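Local atomic coordinates of lipid-transfer protein (Thermomonospora curvata, PDB entry 6OK1), a protein that belongs to the thiolase superfamily as a lipid-transfer protein, its precise role not being established. Residues Y259-S262 against I267-M270; E306-C311 against L373-T378; A135-L140 against A149-M154; R157-E162 against G314-F319. All blocks are in the same frame, centred on the assembly; numbering follows the deposited sequence. Where two conformers were deposited one is given.

Contact 1: residues Y259-S262 against I267-M270; sequences YYRS and IPEM
Glu269 OE1 is gripped by both terminal nitrogens of Arg261. The principal bond of the salt bridge runs 2.9 Å from Arg261 NH1 to Glu269 OE1 with an N-H...O angle of 145°, while Arg261 NH2 adds a weak one at 3.4 Å to Glu269 OE1. These two distances show a single oxygen shared by two donors and not a side-by-side double bridge. NH1 comes to OE1 on its syn side, moderately out of the plane of either group, and the two planes themselves are 64° apart. Arg261 runs out extended from CG to NE, whereas Glu269 folds back at chi2 (-88°), which brings its end closer to the arginine. Pro268 packs on the guanidinium: its CG lies over one face, and Pro268 CD is 3.6 Å from Arg261 NH1. The rotation of the arginine head is further fixed from outside, where NE bonds to Tyr251 O. The side-chain amide of Gln253 serves both partners, accepting from Arg261 NH2 and donating to Glu269 OE2. Both charged residues are buried, so the bonds probably offset the cost of burying the charges. The bridge ties the loop after strand 240-248 to the first turn of helix 268-281, whose Glu269 also touches Thr382 on strand 382-388.

Contact 2: residues E306-C311 against L373-T378; sequences EELGFC and LVTAGT
With chi1 at -61°, Leu308 carries its CG opposite its own carbonyl carbon, and its CD1 branch is directed at strand 371-375. From that strand Leu373 answers with CG opposite the backbone N (chi1 -166°), presenting CD2. Thr375 has OG1 between N and the carbonyl carbon, which turns its methyl CG2 to the same leucine. The result is one methyl group touching two: Leu308 CD1 is 3.8 Å from Leu373 CD2 and also 3.8 Å from Thr375 CG2. Leu373 and Thr375 are alternate residues of the strand and both point toward Leu308, while Val374 between them points away. All three touching residues are buried. The threonine divides its functions, CG2 serving the apolar contact while OG1 is hydrogen-bonded to Gln304 and to the backbone N of Tyr294. Just past Leu308, the chain leaves helix 301-307 through a Schellman motif: Gly309 has positive phi (84°), and Gly309 N lies 3.2 Å from Glu306 O in a hydrogen bond. The end of helix 301-307 thus packs on strand 371-375, which runs between strands 290-292 and 382-388 of the mixed sheet, as helices pack on sheets in the layered alpha/beta thiolase fold.

Contact 3: residues A135-L140 against A149-M154; sequences AAYAWL and AQWVAM
Leu140, just after a 3-10 turn at 137-139, and Trp151, within helix 148-163, form the closest backbone approach, yet their CA atoms are still 9.1 Å apart. The turn is defined by Leu140 N bonding to Tyr137 O at 3.1 Å, three residues back. On the other side, the regular helical pattern is marked by Ala153 N to Ala149 O at 2.8 Å. Large side chains therefore have to bridge the gap, and Trp151 supplies most of the reach. Its CG stands opposite the carbonyl carbon (chi1 -61°), and the indole extends to the turn although its CB does not point there directly. Leu140 CD1 lies obliquely by the NE1-CE2 side of the indole, 3.9 Å from Trp151 NE1 and 4.1 Å from Trp151 CE2. Tyr137 takes the far end of the benzo ring: Tyr137 CE1 is 4.2 Å from Trp151 CH2, which lies near the tyrosine plane and thus at that ring's edge. Both side chains cross that of Trp151 at about a right angle. NE1, though close to Leu140 CD1, hydrogen-bonds to Leu145 O. Helix 148-163 also carries Ala149 and Val152 against Phe297, and the turn places Trp139 among aromatic side chains from the chain of a different protein.

Contact 4: residues R157-E162 against G314-F319; sequences RRYMHE and GEAKDF
The phenol of Tyr159 is aimed end-on at the start of helix 316-321, its hydroxyl meeting the methyl of Ala316 (Tyr159 OH to Ala316 CB 3.8 Å) and the backbone of Gly314 (Tyr159 OH to Gly314 CA 4.1 Å). CG lies opposite the backbone N (chi1 -178°), and the ring leaves helix 148-163 so that only its end nears the other segment. A water bridges the tyrosine and the turn. It donates to Tyr159 OH at 2.7 Å and to Gly314 O at 2.8 Å, and it accepts from Lys317 N at 2.9 Å. The bridge thus links a side chain of the N-terminal thiolase domain to the helix start of the C-terminal one, with Glu315 as N-cap of helix 316-321. The strongest partner of the hydroxyl is Glu306 OE2, and the same carboxylate also accepts from the backbone N of Gly314 and of Ala316, fixing the turn beside the hydroxyl. Positive phi at Gly314 (75°) belongs to the turn that brings its O to the water. Elsewhere on helix 148-163, in the modelled conformer of Glu162, Arg158 NE bonds Glu162 OE2 at 2.8 Å almost straight (174°), the oxygen lying in the guanidinium plane but being met on its anti side. Over one face of that guanidinium sits His161 CD2.

Overall arrangement
Contacts 1 and 2, whose centres are about 14 Å apart, share a seam: Glu307 OE2 is 2.9 Å from Ile267 N, a probable hydrogen bond at the start of helix 268-281, and Met270 SD packs 3.8 Å from Thr375 CG2. Contact 3 joins contact 1 across the N-terminal and C-terminal thiolase-like domains through Tyr259 OH, 2.8 Å from Trp151 O. Contacts 2 and 4 interlock in sequence and in space, with Glu306 OE2 2.6 Å from Tyr159 OH, a probable hydrogen bond. Contact 3 uses the same helix 148-163 as contact 4, their centres about 22 Å apart. The sodium ion is bound at Val48, Ile70 and Glu72, none of which belongs to these contacts.

Contact 1: residues Y259-S262 against I267-M270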
loop_
_atom_site.group_PDB
_atom_site.type_symbol
_atom_site.label_atom_id
_atom_site.label_comp_id
_atom_site.label_asym_id
_atom_site.label_seq_id
_atom_site.Cartn_x
_atom_site.Cartn_y
_atom_site.Cartn_z
ATOM N N TYR A 259 13.463 -0.469 19.469
ATOM C CA TYR A 259 14.338 -0.172 20.595
ATOM C C TYR A 259 14.192 -1.168 21.738
ATOM O O TYR A 259 14.792 -0.967 22.807
ATOM C CB TYR A 259 14.006 1.218 21.138
ATOM C CG TYR A 259 14.216 2.400 20.202
ATOM C CD1 TYR A 259 15.204 2.405 19.232
ATOM C CD2 TYR A 259 13.427 3.515 20.332
ATOM C CE1 TYR A 259 15.393 3.509 18.406
ATOM C CE2 TYR A 259 13.602 4.623 19.508
ATOM C CZ TYR A 259 14.574 4.606 18.549
ATOM O OH TYR A 259 14.729 5.720 17.775
ATOM N N TYR A 260 13.407 -2.220 21.550
ATOM C CA TYR A 260 12.960 -3.067 22.649
ATOM C C TYR A 260 13.466 -4.497 22.517
ATOM O O TYR A 260 13.143 -5.350 23.360
ATOM C CB TYR A 260 11.429 -3.019 22.723
ATOM C CG TYR A 260 10.897 -1.597 22.596
ATOM C CD1 TYR A 260 10.835 -0.761 23.691
ATOM C CD2 TYR A 260 10.479 -1.094 21.351
ATOM C CE1 TYR A 260 10.360 0.537 23.575
ATOM C CE2 TYR A 260 10.043 0.189 21.214
ATOM C CZ TYR A 260 9.968 1.007 22.334
ATOM O OH TYR A 260 9.505 2.301 22.268
ATOM N N ARG A 261 14.250 -4.772 21.487
ATOM C CA ARG A 261 14.892 -6.066 21.274
ATOM C C ARG A 261 16.041 -6.268 22.245
ATOM O O ARG A 261 16.595 -5.315 22.783
ATOM C CB ARG A 261 15.461 -6.137 19.868
ATOM C CG ARG A 261 14.409 -6.035 18.815
ATOM C CD ARG A 261 14.964 -5.518 17.480
ATOM N NE ARG A 261 14.002 -5.831 16.423
ATOM C CZ ARG A 261 14.127 -5.498 15.140
ATOM N NH1 ARG A 261 15.152 -4.784 14.719
ATOM N NH2 ARG A 261 13.213 -5.936 14.261
ATOM N N SER A 262 16.455 -7.531 22.417
ATOM C CA SER A 262 17.552 -7.804 23.336
ATOM C C SER A 262 18.790 -7.005 22.953
ATOM O O SER A 262 19.486 -6.472 23.824
ATOM C CB SER A 262 17.851 -9.309 23.382
ATOM O OG SER A 262 18.235 -9.813 22.110
ATOM N N ILE A 267 20.974 -4.872 12.684
ATOM C CA ILE A 267 19.729 -4.672 11.937
ATOM C C ILE A 267 19.251 -6.066 11.563
ATOM O O ILE A 267 19.493 -6.520 10.441
ATOM C CB ILE A 267 19.901 -3.818 10.676
ATOM C CG1 ILE A 267 20.673 -2.523 10.941
ATOM C CG2 ILE A 267 18.520 -3.492 10.105
ATOM C CD1 ILE A 267 21.091 -1.836 9.670
ATOM N N PRO A 268 18.597 -6.777 12.479
ATOM C CA PRO A 268 18.267 -8.187 12.220
ATOM C C PRO A 268 17.458 -8.380 10.960
ATOM O O PRO A 268 17.601 -9.399 10.270
ATOM C CB PRO A 268 17.460 -8.581 13.458
ATOM C CG PRO A 268 17.806 -7.585 14.498
ATOM C CD PRO A 268 18.234 -6.343 13.838
ATOM N N GLU A 269 16.590 -7.420 10.648
ATOM C CA GLU A 269 15.778 -7.559 9.451
ATOM C C GLU A 269 16.623 -7.465 8.183
ATOM O O GLU A 269 16.278 -8.083 7.164
ATOM C CB GLU A 269 14.643 -6.518 9.478
ATOM C CG GLU A 269 15.069 -5.048 9.544
ATOM C CD GLU A 269 15.271 -4.474 10.943
ATOM O OE1 GLU A 269 15.560 -5.235 11.899
ATOM O OE2 GLU A 269 15.124 -3.217 11.111
ATOM N N MET A 270 17.754 -6.750 8.223
ATOM C CA MET A 270 18.657 -6.760 7.080
ATOM C C MET A 270 19.468 -8.046 7.034
ATOM O O MET A 270 19.777 -8.530 5.941
ATOM C CB MET A 270 19.603 -5.544 7.111
ATOM C CG MET A 270 20.359 -5.306 5.795
ATOM S SD MET A 270 19.216 -4.868 4.451
ATOM C CE MET A 270 18.798 -3.164 4.873
#

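Contact 2: residues E306-C311 against L373-T378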
loop_
_atom_site.group_PDB
_atom_site.type_symbol
_atom_site.label_atom_id
_atom_site.label_comp_id
_atom_site.label_asym_id
_atom_site.label_seq_id
_atom_site.Cartn_x
_atom_site.Cartn_y
_atom_site.Cartn_z
ATOM N N GLU A 306 27.950 -5.561 8.503
ATOM C CA GLU A 306 28.058 -6.704 9.396
ATOM C C GLU A 306 26.925 -7.699 9.177
ATOM O O GLU A 306 27.161 -8.917 9.121
ATOM C CB GLU A 306 28.109 -6.192 10.826
ATOM C CG GLU A 306 29.295 -5.259 11.019
ATOM C CD GLU A 306 29.279 -4.512 12.334
ATOM O OE1 GLU A 306 28.450 -4.857 13.192
ATOM O OE2 GLU A 306 30.124 -3.617 12.532
ATOM N N GLU A 307 25.696 -7.204 9.030
ATOM C CA GLU A 307 24.561 -8.084 8.785
ATOM C C GLU A 307 24.726 -8.869 7.499
ATOM O O GLU A 307 24.252 -10.011 7.411
ATOM C CB GLU A 307 23.268 -7.272 8.723
ATOM C CG GLU A 307 22.823 -6.699 10.078
ATOM C CD GLU A 307 22.380 -7.749 11.080
ATOM O OE1 GLU A 307 22.193 -8.934 10.702
ATOM O OE2 GLU A 307 22.240 -7.404 12.274
ATOM N N LEU A 308 25.328 -8.263 6.489
ATOM C CA LEU A 308 25.470 -8.882 5.175
ATOM C C LEU A 308 26.743 -9.715 5.046
ATOM O O LEU A 308 27.002 -10.264 3.971
ATOM C CB LEU A 308 25.428 -7.800 4.089
ATOM C CG LEU A 308 24.112 -6.995 4.054
ATOM C CD1 LEU A 308 24.265 -5.772 3.154
ATOM C CD2 LEU A 308 22.952 -7.844 3.606
ATOM N N GLY A 309 27.528 -9.829 6.115
ATOM C CA GLY A 309 28.647 -10.744 6.144
ATOM C C GLY A 309 29.945 -10.237 5.542
ATOM O O GLY A 309 30.849 -11.051 5.285
ATOM N N PHE A 310 30.077 -8.937 5.293
ATOM C CA PHE A 310 31.312 -8.410 4.719
ATOM C C PHE A 310 32.410 -8.204 5.751
ATOM O O PHE A 310 33.584 -8.098 5.377
ATOM C CB PHE A 310 31.035 -7.096 3.996
ATOM C CG PHE A 310 30.158 -7.255 2.809
ATOM C CD1 PHE A 310 30.601 -7.954 1.691
ATOM C CD2 PHE A 310 28.885 -6.723 2.798
ATOM C CE1 PHE A 310 29.780 -8.114 0.585
ATOM C CE2 PHE A 310 28.052 -6.885 1.692
ATOM C CZ PHE A 310 28.502 -7.586 0.589
ATOM N N CYS A 311 32.062 -8.145 7.032
ATOM C CA CYS A 311 33.043 -8.066 8.110
ATOM C C CYS A 311 32.369 -8.596 9.372
ATOM O O CYS A 311 31.162 -8.851 9.386
ATOM C CB CYS A 311 33.541 -6.636 8.286
ATOM S SG CYS A 311 32.178 -5.510 8.712
ATOM N N LEU A 373 25.159 -6.024 -4.729
ATOM C CA LEU A 373 24.146 -6.136 -3.684
ATOM C C LEU A 373 23.601 -4.750 -3.386
ATOM O O LEU A 373 24.374 -3.800 -3.209
ATOM C CB LEU A 373 24.723 -6.782 -2.420
ATOM C CG LEU A 373 23.681 -7.247 -1.394
ATOM C CD1 LEU A 373 24.218 -8.390 -0.582
ATOM C CD2 LEU A 373 23.269 -6.156 -0.460
ATOM N N VAL A 374 22.272 -4.634 -3.360
ATOM C CA VAL A 374 21.586 -3.371 -3.096
ATOM C C VAL A 374 20.683 -3.551 -1.889
ATOM O O VAL A 374 19.938 -4.534 -1.809
ATOM C CB VAL A 374 20.751 -2.891 -4.296
ATOM C CG1 VAL A 374 20.163 -1.488 -3.967
ATOM C CG2 VAL A 374 21.559 -2.888 -5.536
ATOM N N THR A 375 20.735 -2.606 -0.956
ATOM C CA THR A 375 19.814 -2.611 0.175
ATOM C C THR A 375 18.818 -1.467 0.092
ATOM O O THR A 375 19.074 -0.427 -0.510
ATOM C CB THR A 375 20.542 -2.512 1.523
ATOM O OG1 THR A 375 21.282 -1.285 1.595
ATOM C CG2 THR A 375 21.483 -3.681 1.694
ATOM N N ALA A 376 17.703 -1.651 0.788
ATOM C CA ALA A 376 16.689 -0.616 0.921
ATOM C C ALA A 376 16.737 0.013 2.324
ATOM O O ALA A 376 17.740 -0.107 3.037
ATOM C CB ALA A 376 15.332 -1.223 0.574
ATOM N N GLY A 377 15.659 0.702 2.698
ATOM C CA GLY A 377 15.696 1.585 3.853
ATOM C C GLY A 377 16.002 0.853 5.150
ATOM O O GLY A 377 15.558 -0.272 5.373
ATOM N N THR A 378 16.740 1.531 6.030
ATOM C CA THR A 378 17.180 0.958 7.287
ATOM C C THR A 378 16.382 1.521 8.463
ATOM O O THR A 378 15.974 2.697 8.480
ATOM C CB THR A 378 18.679 1.216 7.467
ATOM O OG1 THR A 378 18.943 2.588 7.193
ATOM C CG2 THR A 378 19.472 0.399 6.485
#

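Contact 3: residues A135-L140 against A149-M154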
loop_
_atom_site.group_PDB
_atom_site.type_symbol
_atom_site.label_atom_id
_atom_site.label_comp_id
_atom_site.label_asym_id
_atom_site.label_seq_id
_atom_site.Cartn_x
_atom_site.Cartn_y
_atom_site.Cartn_z
ATOM N N ALA A 135 -1.164 5.354 16.276
ATOM C CA ALA A 135 -0.954 5.215 17.711
ATOM C C ALA A 135 0.512 4.965 18.064
ATOM O O ALA A 135 0.928 5.267 19.204
ATOM C CB ALA A 135 -1.793 4.075 18.260
ATOM N N ALA A 136 1.301 4.491 17.117
ATOM C CA ALA A 136 2.717 4.248 17.392
ATOM C C ALA A 136 3.436 5.545 17.728
ATOM O O ALA A 136 4.439 5.536 18.451
ATOM C CB ALA A 136 3.379 3.564 16.212
ATOM N N TYR A 137 2.915 6.670 17.248
ATOM C CA TYR A 137 3.565 7.941 17.510
ATOM C C TYR A 137 3.409 8.385 18.956
ATOM O O TYR A 137 4.104 9.313 19.393
ATOM C CB TYR A 137 2.990 9.010 16.566
ATOM C CG TYR A 137 3.556 8.900 15.178
ATOM C CD1 TYR A 137 4.838 9.356 14.898
ATOM C CD2 TYR A 137 2.819 8.323 14.138
ATOM C CE1 TYR A 137 5.379 9.236 13.630
ATOM C CE2 TYR A 137 3.346 8.220 12.877
ATOM C CZ TYR A 137 4.626 8.677 12.632
ATOM O OH TYR A 137 5.170 8.568 11.381
ATOM N N ALA A 138 2.511 7.754 19.711
ATOM C CA ALA A 138 2.317 8.143 21.104
ATOM C C ALA A 138 3.564 7.925 21.944
ATOM O O ALA A 138 3.701 8.572 22.985
ATOM C CB ALA A 138 1.164 7.365 21.703
ATOM N N TRP A 139 4.463 7.047 21.509
ATOM C CA TRP A 139 5.675 6.734 22.280
ATOM C C TRP A 139 6.822 7.662 21.943
ATOM O O TRP A 139 7.896 7.559 22.552
ATOM C CB TRP A 139 6.086 5.247 22.058
ATOM C CG TRP A 139 4.889 4.415 22.350
ATOM C CD1 TRP A 139 4.150 3.703 21.446
ATOM C CD2 TRP A 139 4.200 4.335 23.595
ATOM N NE1 TRP A 139 3.040 3.186 22.061
ATOM C CE2 TRP A 139 3.054 3.541 23.389
ATOM C CE3 TRP A 139 4.435 4.852 24.874
ATOM C CZ2 TRP A 139 2.147 3.271 24.407
ATOM C CZ3 TRP A 139 3.555 4.565 25.891
ATOM C CH2 TRP A 139 2.413 3.794 25.654
ATOM N N LEU A 140 6.610 8.569 21.000
ATOM C CA LEU A 140 7.675 9.347 20.390
ATOM C C LEU A 140 7.394 10.834 20.513
ATOM O O LEU A 140 8.159 11.553 21.158
ATOM C CB LEU A 140 7.818 8.936 18.915
ATOM C CG LEU A 140 7.895 7.442 18.640
ATOM C CD1 LEU A 140 8.035 7.193 17.130
ATOM C CD2 LEU A 140 9.067 6.826 19.365
ATOM N N ALA A 149 16.171 11.526 11.882
ATOM C CA ALA A 149 17.538 11.631 12.372
ATOM C C ALA A 149 17.628 11.219 13.832
ATOM O O ALA A 149 18.573 10.525 14.233
ATOM C CB ALA A 149 18.053 13.051 12.215
ATOM N N GLN A 150 16.666 11.648 14.645
ATOM C CA GLN A 150 16.693 11.286 16.059
ATOM C C GLN A 150 16.435 9.802 16.235
ATOM O O GLN A 150 17.049 9.151 17.091
ATOM C CB GLN A 150 15.654 12.096 16.816
ATOM C CG GLN A 150 15.964 13.608 16.841
ATOM C CD GLN A 150 14.763 14.460 17.190
ATOM O OE1 GLN A 150 13.619 13.975 17.243
ATOM N NE2 GLN A 150 15.010 15.756 17.418
ATOM N N TRP A 151 15.518 9.248 15.437
ATOM C CA TRP A 151 15.244 7.822 15.555
ATOM C C TRP A 151 16.493 7.006 15.258
ATOM O O TRP A 151 16.757 6.009 15.936
ATOM C CB TRP A 151 14.070 7.413 14.638
ATOM C CG TRP A 151 12.822 8.100 14.969
ATOM C CD1 TRP A 151 12.448 8.550 16.184
ATOM C CD2 TRP A 151 11.778 8.498 14.050
ATOM N NE1 TRP A 151 11.232 9.210 16.093
ATOM C CE2 TRP A 151 10.801 9.176 14.799
ATOM C CE3 TRP A 151 11.585 8.333 12.669
ATOM C CZ2 TRP A 151 9.655 9.705 14.229
ATOM C CZ3 TRP A 151 10.440 8.846 12.098
ATOM C CH2 TRP A 151 9.494 9.539 12.879
ATOM N N VAL A 152 17.278 7.425 14.255
ATOM C CA VAL A 152 18.512 6.740 13.892
ATOM C C VAL A 152 19.570 6.977 14.955
ATOM O O VAL A 152 20.353 6.076 15.290
ATOM C CB VAL A 152 18.998 7.202 12.500
ATOM C CG1 VAL A 152 20.421 6.685 12.205
ATOM C CG2 VAL A 152 18.030 6.724 11.395
ATOM N N ALA A 153 19.610 8.191 15.497
ATOM C CA ALA A 153 20.634 8.538 16.479
ATOM C C ALA A 153 20.556 7.650 17.700
ATOM O O ALA A 153 21.591 7.323 18.295
ATOM C CB ALA A 153 20.492 9.991 16.870
ATOM N N MET A 154 19.349 7.206 18.070
ATOM C CA MET A 154 19.206 6.338 19.229
ATOM C C MET A 154 19.936 5.014 19.035
ATOM O O MET A 154 20.582 4.502 19.971
ATOM C CB MET A 154 17.721 6.107 19.520
ATOM C CG MET A 154 17.462 5.505 20.894
ATOM S SD MET A 154 17.772 6.622 22.255
ATOM C CE MET A 154 16.276 7.610 22.189
#

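Contact 4: residues R157-E162 against G314-F319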
loop_
_atom_site.group_PDB
_atom_site.type_symbol
_atom_site.label_atom_id
_atom_site.label_comp_id
_atom_site.label_asym_id
_atom_site.label_seq_id
_atom_site.Cartn_x
_atom_site.Cartn_y
_atom_site.Cartn_z
ATOM N N ARG A 157 24.051 5.781 18.859
ATOM C CA ARG A 157 24.716 5.999 20.143
ATOM C C ARG A 157 25.018 4.681 20.823
ATOM O O ARG A 157 26.065 4.529 21.457
ATOM C CB ARG A 157 23.856 6.864 21.065
ATOM C CG ARG A 157 24.498 7.167 22.429
ATOM C CD ARG A 157 25.759 8.063 22.286
ATOM N NE ARG A 157 26.481 8.264 23.550
ATOM C CZ ARG A 157 27.338 7.399 24.097
ATOM N NH1 ARG A 157 27.610 6.228 23.516
ATOM N NH2 ARG A 157 27.933 7.707 25.255
ATOM N N ARG A 158 24.097 3.721 20.731
ATOM C CA ARG A 158 24.329 2.418 21.346
ATOM C C ARG A 158 25.388 1.624 20.586
ATOM O O ARG A 158 26.189 0.895 21.190
ATOM C CB ARG A 158 23.014 1.641 21.424
ATOM C CG ARG A 158 23.148 0.293 22.169
ATOM C CD ARG A 158 23.247 0.478 23.678
ATOM N NE ARG A 158 23.659 -0.787 24.309
ATOM C CZ ARG A 158 23.665 -1.003 25.618
ATOM N NH1 ARG A 158 23.250 -0.063 26.460
ATOM N NH2 ARG A 158 24.078 -2.181 26.090
ATOM N N TYR A 159 25.422 1.761 19.262
ATOM C CA TYR A 159 26.456 1.088 18.474
ATOM C C TYR A 159 27.846 1.617 18.843
ATOM O O TYR A 159 28.813 0.843 18.962
ATOM C CB TYR A 159 26.155 1.279 16.987
ATOM C CG TYR A 159 27.131 0.588 16.056
ATOM C CD1 TYR A 159 28.313 1.203 15.699
ATOM C CD2 TYR A 159 26.859 -0.657 15.526
ATOM C CE1 TYR A 159 29.218 0.581 14.866
ATOM C CE2 TYR A 159 27.763 -1.293 14.687
ATOM C CZ TYR A 159 28.947 -0.664 14.365
ATOM O OH TYR A 159 29.881 -1.245 13.518
ATOM N N MET A 160 27.953 2.928 19.061
ATOM C CA MET A 160 29.215 3.512 19.532
ATOM C C MET A 160 29.609 2.939 20.878
ATOM O O MET A 160 30.783 2.630 21.118
ATOM C CB MET A 160 29.076 5.020 19.665
ATOM C CG MET A 160 28.907 5.758 18.356
ATOM S SD MET A 160 28.407 7.479 18.571
ATOM C CE MET A 160 29.858 8.208 19.324
ATOM N N HIS A 161 28.646 2.842 21.786
ATOM C CA HIS A 161 28.908 2.288 23.114
ATOM C C HIS A 161 29.432 0.861 23.032
ATOM O O HIS A 161 30.416 0.497 23.689
ATOM C CB HIS A 161 27.615 2.326 23.932
ATOM C CG HIS A 161 27.696 1.588 25.224
ATOM N ND1 HIS A 161 28.278 2.130 26.349
ATOM C CD2 HIS A 161 27.256 0.360 25.577
ATOM C CE1 HIS A 161 28.214 1.253 27.336
ATOM N NE2 HIS A 161 27.599 0.171 26.896
ATOM N N GLU A 162 28.764 0.017 22.255
ATOM C CA GLU A 162 29.123 -1.392 22.271
ATOM C C GLU A 162 30.415 -1.671 21.523
ATOM O O GLU A 162 31.161 -2.575 21.918
ATOM C CB GLU A 162 27.983 -2.228 21.696
ATOM C CG GLU A 162 26.739 -2.083 22.537
ATOM C CD GLU A 162 25.587 -2.947 22.085
ATOM O OE1 GLU A 162 25.693 -3.621 21.038
ATOM O OE2 GLU A 162 24.569 -2.945 22.797
ATOM N N GLY A 314 30.740 -5.543 14.882
ATOM C CA GLY A 314 31.484 -4.449 15.483
ATOM C C GLY A 314 32.727 -3.999 14.749
ATOM O O GLY A 314 33.390 -3.064 15.217
ATOM N N GLU A 315 33.075 -4.619 13.621
ATOM C CA GLU A 315 34.292 -4.270 12.912
ATOM C C GLU A 315 34.063 -3.521 11.602
ATOM O O GLU A 315 35.016 -3.323 10.843
ATOM C CB GLU A 315 35.112 -5.554 12.681
ATOM C CG GLU A 315 35.356 -6.257 14.005
ATOM C CD GLU A 315 36.482 -7.257 13.975
ATOM O OE1 GLU A 315 36.871 -7.684 12.877
ATOM O OE2 GLU A 315 36.974 -7.614 15.065
ATOM N N ALA A 316 32.838 -3.058 11.323
ATOM C CA ALA A 316 32.629 -2.232 10.142
ATOM C C ALA A 316 33.513 -1.004 10.150
ATOM O O ALA A 316 33.963 -0.557 9.087
ATOM C CB ALA A 316 31.160 -1.822 10.030
ATOM N N LYS A 317 33.760 -0.422 11.320
ATOM C CA LYS A 317 34.600 0.765 11.367
ATOM C C LYS A 317 35.987 0.456 10.818
ATOM O O LYS A 317 36.605 1.288 10.143
ATOM C CB LYS A 317 34.703 1.295 12.796
ATOM C CG LYS A 317 35.421 0.349 13.763
ATOM C CD LYS A 317 35.299 0.871 15.211
ATOM C CE LYS A 317 35.962 -0.069 16.219
ATOM N NZ LYS A 317 37.426 -0.141 15.958
ATOM N N ASP A 318 36.468 -0.756 11.068
ATOM C CA ASP A 318 37.785 -1.164 10.577
ATOM C C ASP A 318 37.756 -1.466 9.082
ATOM O O ASP A 318 38.669 -1.073 8.346
ATOM C CB ASP A 318 38.253 -2.373 11.380
ATOM C CG ASP A 318 38.228 -2.118 12.869
ATOM O OD1 ASP A 318 38.865 -1.145 13.309
ATOM O OD2 ASP A 318 37.555 -2.860 13.605
ATOM N N PHE A 319 36.706 -2.151 8.620
ATOM C CA PHE A 319 36.509 -2.412 7.198
ATOM C C PHE A 319 36.504 -1.113 6.405
ATOM O O PHE A 319 37.122 -1.027 5.337
ATOM C CB PHE A 319 35.199 -3.192 7.022
ATOM C CG PHE A 319 34.929 -3.672 5.622
ATOM C CD1 PHE A 319 35.475 -4.848 5.166
ATOM C CD2 PHE A 319 34.083 -2.962 4.776
ATOM C CE1 PHE A 319 35.211 -5.305 3.884
ATOM C CE2 PHE A 319 33.807 -3.418 3.502
ATOM C CZ PHE A 319 34.364 -4.587 3.055
HETATM O O HOH W 1 32.504 -0.793 13.937
#